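Local coordinates for manganese-containing pseudocatalase (Thermus thermophilus, PDB 2V8T), which catalyses the breakdown of hydrogen peroxide to water and oxygen at a dimanganese centre, as a non-haem manganese catalase, at the interface of chains A and B and the interface of chains A and C. Sequence-based numbering; all coordinates share one arbitrary frame. Chains: chain A/B/C, Manganese-containing pseudocatalase.

Chain A meets chain B at contact 1 and chain C at contact 2. The centres of the C-alpha atoms of the two contacts lie about 20 Å apart. Helix 144-166 of chain A is common to both. Its first residue, A:Leu144, bonds to chain C in contact 2, and A:Leu149, five residues further on, faces chain B in contact 1. Contact 1 straddles a two-fold axis and is built mainly from methionines and valines, with leucine and threonine at the margins. Contact 2 has a twin with chains A and C exchanged. It mixes apolar packing with hydrogen bonds from backbone N-H groups to a carboxylate and a carbonyl. The deposited assembly holds six copies, which fits a hexameric enzyme.

Contact 1: the interface of chains A and B. Residues chain A 149, 200, 202, 204, 207; chain B 149, 202, 204, 207.
A:Met204 and B:Met204 meet sulfur to sulfur close to the two-fold axis, with SD to SD at 3.4 Å. The two side chains cross at about a right angle. Each methyl CE lies beside the partner sulfur, toward the Leu149 methyls.

The methyl groups of the Met207 pair flank this centre. A:Met207 CE lies 3.7 Å from B:Met204 SD, and B:Met207 CE approaches A:Met204 SD in the same way. Each Met207 has a nearly straight chi2 and a bend at chi3 (-80° in A:Met207), which turns the methyl onto the partner sulfur. The same methyl also touches the opposite valine, with A:Met207 CE 4.0 Å from B:Val202 CB.

The valines add a second contact at the axis. A:Val202 CG1 and B:Val202 CG1 are 3.4 Å apart, tighter than usual for two methyls. CG1 is anti to the backbone N (chi1 176°), while CG2 is anti to the carbonyl carbon, beside the backbone N. A:Val202 CG2 packs beside the backbone N of B:Met207 at 3.7 Å.

A:Leu149 and B:Leu149 approach more loosely, their CD1 methyls 4.3 Å apart. At one flank, A:Thr200 sets its methyl CG2 against B:Met207 CG at 3.8 Å.

The hydrogen bond of the patch lies within chain A. The hydroxyl OG1 of A:Thr200 accepts it from the backbone N of A:Val202, at 3.1 Å. This ties the end of helix 172-200 to the loop that carries the valine. An alanine in place of A:Thr200 would probably leave the A:Val202 N-H without this mate and open a gap beside B:Met207 CG.

The site is a symmetric hydrophobic patch of a homomeric interface. The 3-10 helices 204-207 and the loops before them supply most of it. It joins chains A and B by apolar packing, and in the deposited hexamer it is likely to stabilise the assembly.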
loop_
_atom_site.group_PDB
_atom_site.type_symbol
_atom_site.label_atom_id
_atom_site.label_comp_id
_atom_site.label_asym_id
_atom_site.label_seq_id
_atom_site.Cartn_x
_atom_site.Cartn_y
_atom_site.Cartn_z
ATOM N N LEU A 149 -18.321 10.296 17.710
ATOM C CA LEU A 149 -17.304 9.847 18.647
ATOM C C LEU A 149 -15.938 9.782 17.940
ATOM O O LEU A 149 -14.929 10.268 18.442
ATOM C CB LEU A 149 -17.723 8.487 19.231
ATOM C CG LEU A 149 -16.701 7.854 20.149
ATOM C CD1 LEU A 149 -16.401 8.684 21.395
ATOM C CD2 LEU A 149 -17.185 6.429 20.542
ATOM N N THR A 200 -26.355 12.047 23.703
ATOM C CA THR A 200 -26.031 10.967 24.614
ATOM C C THR A 200 -26.094 11.341 26.107
ATOM O O THR A 200 -26.105 10.441 26.959
ATOM C CB THR A 200 -24.601 10.393 24.377
ATOM O OG1 THR A 200 -23.614 11.275 24.883
ATOM C CG2 THR A 200 -24.324 10.034 22.917
ATOM N N VAL A 202 -23.603 12.473 27.721
ATOM C CA VAL A 202 -22.249 12.334 28.266
ATOM C C VAL A 202 -21.507 13.649 28.005
ATOM O O VAL A 202 -21.509 14.153 26.877
ATOM C CB VAL A 202 -21.526 11.165 27.598
ATOM C CG1 VAL A 202 -20.083 11.055 28.085
ATOM C CG2 VAL A 202 -22.307 9.842 27.858
ATOM N N MET A 204 -18.869 15.210 27.111
ATOM C CA MET A 204 -17.592 15.031 26.426
ATOM C C MET A 204 -16.691 16.216 26.520
ATOM O O MET A 204 -15.451 16.072 26.571
ATOM C CB MET A 204 -17.844 14.656 24.968
ATOM C CG MET A 204 -18.442 13.297 24.768
ATOM S SD MET A 204 -17.475 11.940 25.442
ATOM C CE MET A 204 -16.027 12.017 24.383
ATOM N N MET A 207 -13.820 16.430 29.095
ATOM C CA MET A 207 -12.562 15.724 28.885
ATOM C C MET A 207 -11.480 16.625 28.327
ATOM O O MET A 207 -10.308 16.285 28.359
ATOM C CB MET A 207 -12.791 14.496 27.768
ATOM C CG MET A 207 -11.870 13.356 28.013
ATOM S SD MET A 207 -12.222 12.102 26.887
ATOM C CE MET A 207 -13.627 11.381 27.675
ATOM N N LEU B 149 -9.287 6.790 24.933
ATOM C CA LEU B 149 -10.380 7.280 24.117
ATOM C C LEU B 149 -10.424 6.526 22.777
ATOM O O LEU B 149 -11.474 6.060 22.328
ATOM C CB LEU B 149 -10.231 8.795 23.922
ATOM C CG LEU B 149 -11.260 9.439 23.013
ATOM C CD1 LEU B 149 -12.679 9.301 23.546
ATOM C CD2 LEU B 149 -10.885 10.933 22.802
ATOM N N VAL B 202 -15.699 11.865 33.072
ATOM C CA VAL B 202 -16.724 11.808 32.040
ATOM C C VAL B 202 -17.281 10.385 32.029
ATOM O O VAL B 202 -16.529 9.400 31.965
ATOM C CB VAL B 202 -16.107 12.178 30.662
ATOM C CG1 VAL B 202 -17.179 12.023 29.595
ATOM C CG2 VAL B 202 -15.599 13.603 30.703
ATOM N N MET B 204 -18.323 7.817 30.386
ATOM C CA MET B 204 -18.317 7.213 29.062
ATOM C C MET B 204 -19.191 6.005 28.950
ATOM O O MET B 204 -19.758 5.762 27.898
ATOM C CB MET B 204 -16.864 6.833 28.683
ATOM C CG MET B 204 -15.962 8.020 28.437
ATOM S SD MET B 204 -16.537 9.140 27.139
ATOM C CE MET B 204 -16.384 8.083 25.695
ATOM N N MET B 207 -22.750 6.213 27.402
ATOM C CA MET B 207 -22.937 6.242 25.976
ATOM C C MET B 207 -23.288 4.884 25.404
ATOM O O MET B 207 -23.767 4.805 24.264
ATOM C CB MET B 207 -21.536 6.731 25.213
ATOM C CG MET B 207 -21.780 7.419 23.963
ATOM S SD MET B 207 -20.251 7.978 23.352
ATOM C CE MET B 207 -19.992 9.405 24.369
#

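Contact 2: the interface of chains A and C. Residues chain A 50-52, 56, 142-144; chain C 273, 282-283, 291.
C:Asp273 CG is anti to its backbone N (chi1 -176°), which carries the carboxylate to the backbone N of A:Gly52. A:Leu56 CG is anti to its carbonyl carbon (chi1 -65°) and comes to the ring edge of C:Tyr291, in plane, 3.8 Å from CD1 of that ring. These two side chains cross at about a right angle.

The backbone N of A:Gly52 donates to C:Asp273 OD1 at 3.0 Å. The bond is nearly straight, 166° at H, and reaches the syn side somewhat out of the carboxylate plane. A weak second bond goes to OD2. The guanidinium of A:Arg51 does not touch this carboxylate. Its NH1 is 6.3 Å from C:Asp273 OD1, so any attraction between their opposite charges would be long-range and probably weak.

C:Pro283 follows a cis peptide bond. Its carbonyl O accepts a hydrogen bond from the backbone N of A:Leu144 at 3.0 Å. The donor lies in the carbonyl plane, on a lone pair.

Apolar contacts lie around these bonds. A:Arg51 CD packs on C:Ala282 CB at 3.5 Å. C:Pro283 CD touches A:Arg51 CB at 3.8 Å. C:Pro283 CB and CG reach A:Leu56 CD1.

In chain A, the site combines the loop between helices 36-49 and 57-85 with the start of helix 144-166. In chain C, loop residues and helix 288-298 near the C-terminus supply the partners. The C-terminal region of chain C thus lies across chain A.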
loop_
_atom_site.group_PDB
_atom_site.type_symbol
_atom_site.label_atom_id
_atom_site.label_comp_id
_atom_site.label_asym_id
_atom_site.label_seq_id
_atom_site.Cartn_x
_atom_site.Cartn_y
_atom_site.Cartn_z
ATOM N N PHE A 50 -24.693 11.141 4.873
ATOM C CA PHE A 50 -25.530 11.380 6.044
ATOM C C PHE A 50 -26.960 10.969 5.764
ATOM O O PHE A 50 -27.564 11.414 4.792
ATOM C CB PHE A 50 -25.419 12.886 6.389
ATOM C CG PHE A 50 -25.912 13.243 7.755
ATOM C CD1 PHE A 50 -27.287 13.358 8.022
ATOM C CD2 PHE A 50 -25.028 13.489 8.775
ATOM C CE1 PHE A 50 -27.741 13.735 9.286
ATOM C CE2 PHE A 50 -25.487 13.864 10.039
ATOM C CZ PHE A 50 -26.827 13.988 10.278
ATOM N N ARG A 51 -27.535 10.191 6.669
ATOM C CA ARG A 51 -28.943 9.795 6.586
ATOM C C ARG A 51 -29.731 10.602 7.593
ATOM O O ARG A 51 -29.337 10.777 8.744
ATOM C CB ARG A 51 -29.082 8.301 6.879
ATOM C CG ARG A 51 -28.452 7.439 5.793
ATOM C CD ARG A 51 -28.247 6.045 6.320
ATOM N NE ARG A 51 -27.608 5.149 5.378
ATOM C CZ ARG A 51 -28.224 4.361 4.517
ATOM N NH1 ARG A 51 -29.545 4.343 4.424
ATOM N NH2 ARG A 51 -27.521 3.571 3.730
ATOM N N GLY A 52 -30.863 11.132 7.125
ATOM C CA GLY A 52 -31.662 11.997 7.966
ATOM C C GLY A 52 -31.176 13.450 7.888
ATOM O O GLY A 52 -31.084 14.149 8.886
ATOM N N LEU A 56 -32.317 15.127 11.176
ATOM C CA LEU A 56 -31.180 15.350 12.057
ATOM C C LEU A 56 -30.384 16.591 11.591
ATOM O O LEU A 56 -29.156 16.665 11.739
ATOM C CB LEU A 56 -30.286 14.108 12.146
ATOM C CG LEU A 56 -30.977 12.906 12.799
ATOM C CD1 LEU A 56 -30.218 11.625 12.495
ATOM C CD2 LEU A 56 -31.121 13.122 14.311
ATOM N N GLY A 142 -22.076 5.606 8.723
ATOM C CA GLY A 142 -23.507 5.875 8.659
ATOM C C GLY A 142 -24.204 6.000 10.002
ATOM O O GLY A 142 -25.361 6.446 9.999
ATOM N N ASN A 143 -23.571 5.607 11.094
ATOM C CA ASN A 143 -24.173 5.709 12.418
ATOM C C ASN A 143 -23.726 7.028 13.036
ATOM O O ASN A 143 -22.522 7.274 13.200
ATOM C CB ASN A 143 -23.747 4.534 13.301
ATOM C CG ASN A 143 -24.347 4.560 14.689
ATOM O OD1 ASN A 143 -23.825 5.206 15.606
ATOM N ND2 ASN A 143 -25.487 3.894 14.847
ATOM N N LEU A 144 -24.684 7.916 13.318
ATOM C CA LEU A 144 -24.332 9.277 13.719
ATOM C C LEU A 144 -23.466 9.335 14.964
ATOM O O LEU A 144 -22.460 10.051 14.987
ATOM C CB LEU A 144 -25.635 10.109 13.884
ATOM C CG LEU A 144 -25.391 11.540 14.323
ATOM C CD1 LEU A 144 -24.500 12.297 13.361
ATOM C CD2 LEU A 144 -26.744 12.242 14.483
ATOM N N ASP C 273 -30.761 11.840 0.229
ATOM C CA ASP C 273 -30.794 11.245 1.557
ATOM C C ASP C 273 -31.248 9.809 1.425
ATOM O O ASP C 273 -32.391 9.527 1.017
ATOM C CB ASP C 273 -31.734 12.022 2.453
ATOM C CG ASP C 273 -31.780 11.542 3.896
ATOM O OD1 ASP C 273 -31.274 10.445 4.219
ATOM O OD2 ASP C 273 -32.366 12.302 4.719
ATOM N N ALA C 282 -28.141 2.855 10.645
ATOM C CA ALA C 282 -27.802 4.119 9.982
ATOM C C ALA C 282 -29.094 4.876 9.696
ATOM O O ALA C 282 -29.953 4.396 8.961
ATOM C CB ALA C 282 -27.028 3.811 8.686
ATOM N N PRO C 283 -29.295 6.056 10.308
ATOM C CA PRO C 283 -28.359 6.787 11.182
ATOM C C PRO C 283 -28.300 6.254 12.617
ATOM O O PRO C 283 -27.406 6.656 13.364
ATOM C CB PRO C 283 -28.921 8.223 11.136
ATOM C CG PRO C 283 -30.415 8.015 10.988
ATOM C CD PRO C 283 -30.555 6.818 10.090
ATOM N N TYR C 291 -34.388 11.634 16.510
ATOM C CA TYR C 291 -35.196 12.607 15.812
ATOM C C TYR C 291 -35.924 13.500 16.809
ATOM O O TYR C 291 -36.084 14.706 16.543
ATOM C CB TYR C 291 -36.202 11.932 14.892
ATOM C CG TYR C 291 -35.643 11.096 13.749
ATOM C CD1 TYR C 291 -34.360 11.278 13.275
ATOM C CD2 TYR C 291 -36.426 10.145 13.161
ATOM C CE1 TYR C 291 -33.890 10.545 12.191
ATOM C CE2 TYR C 291 -35.982 9.392 12.095
ATOM C CZ TYR C 291 -34.709 9.597 11.601
ATOM O OH TYR C 291 -34.192 8.851 10.572
#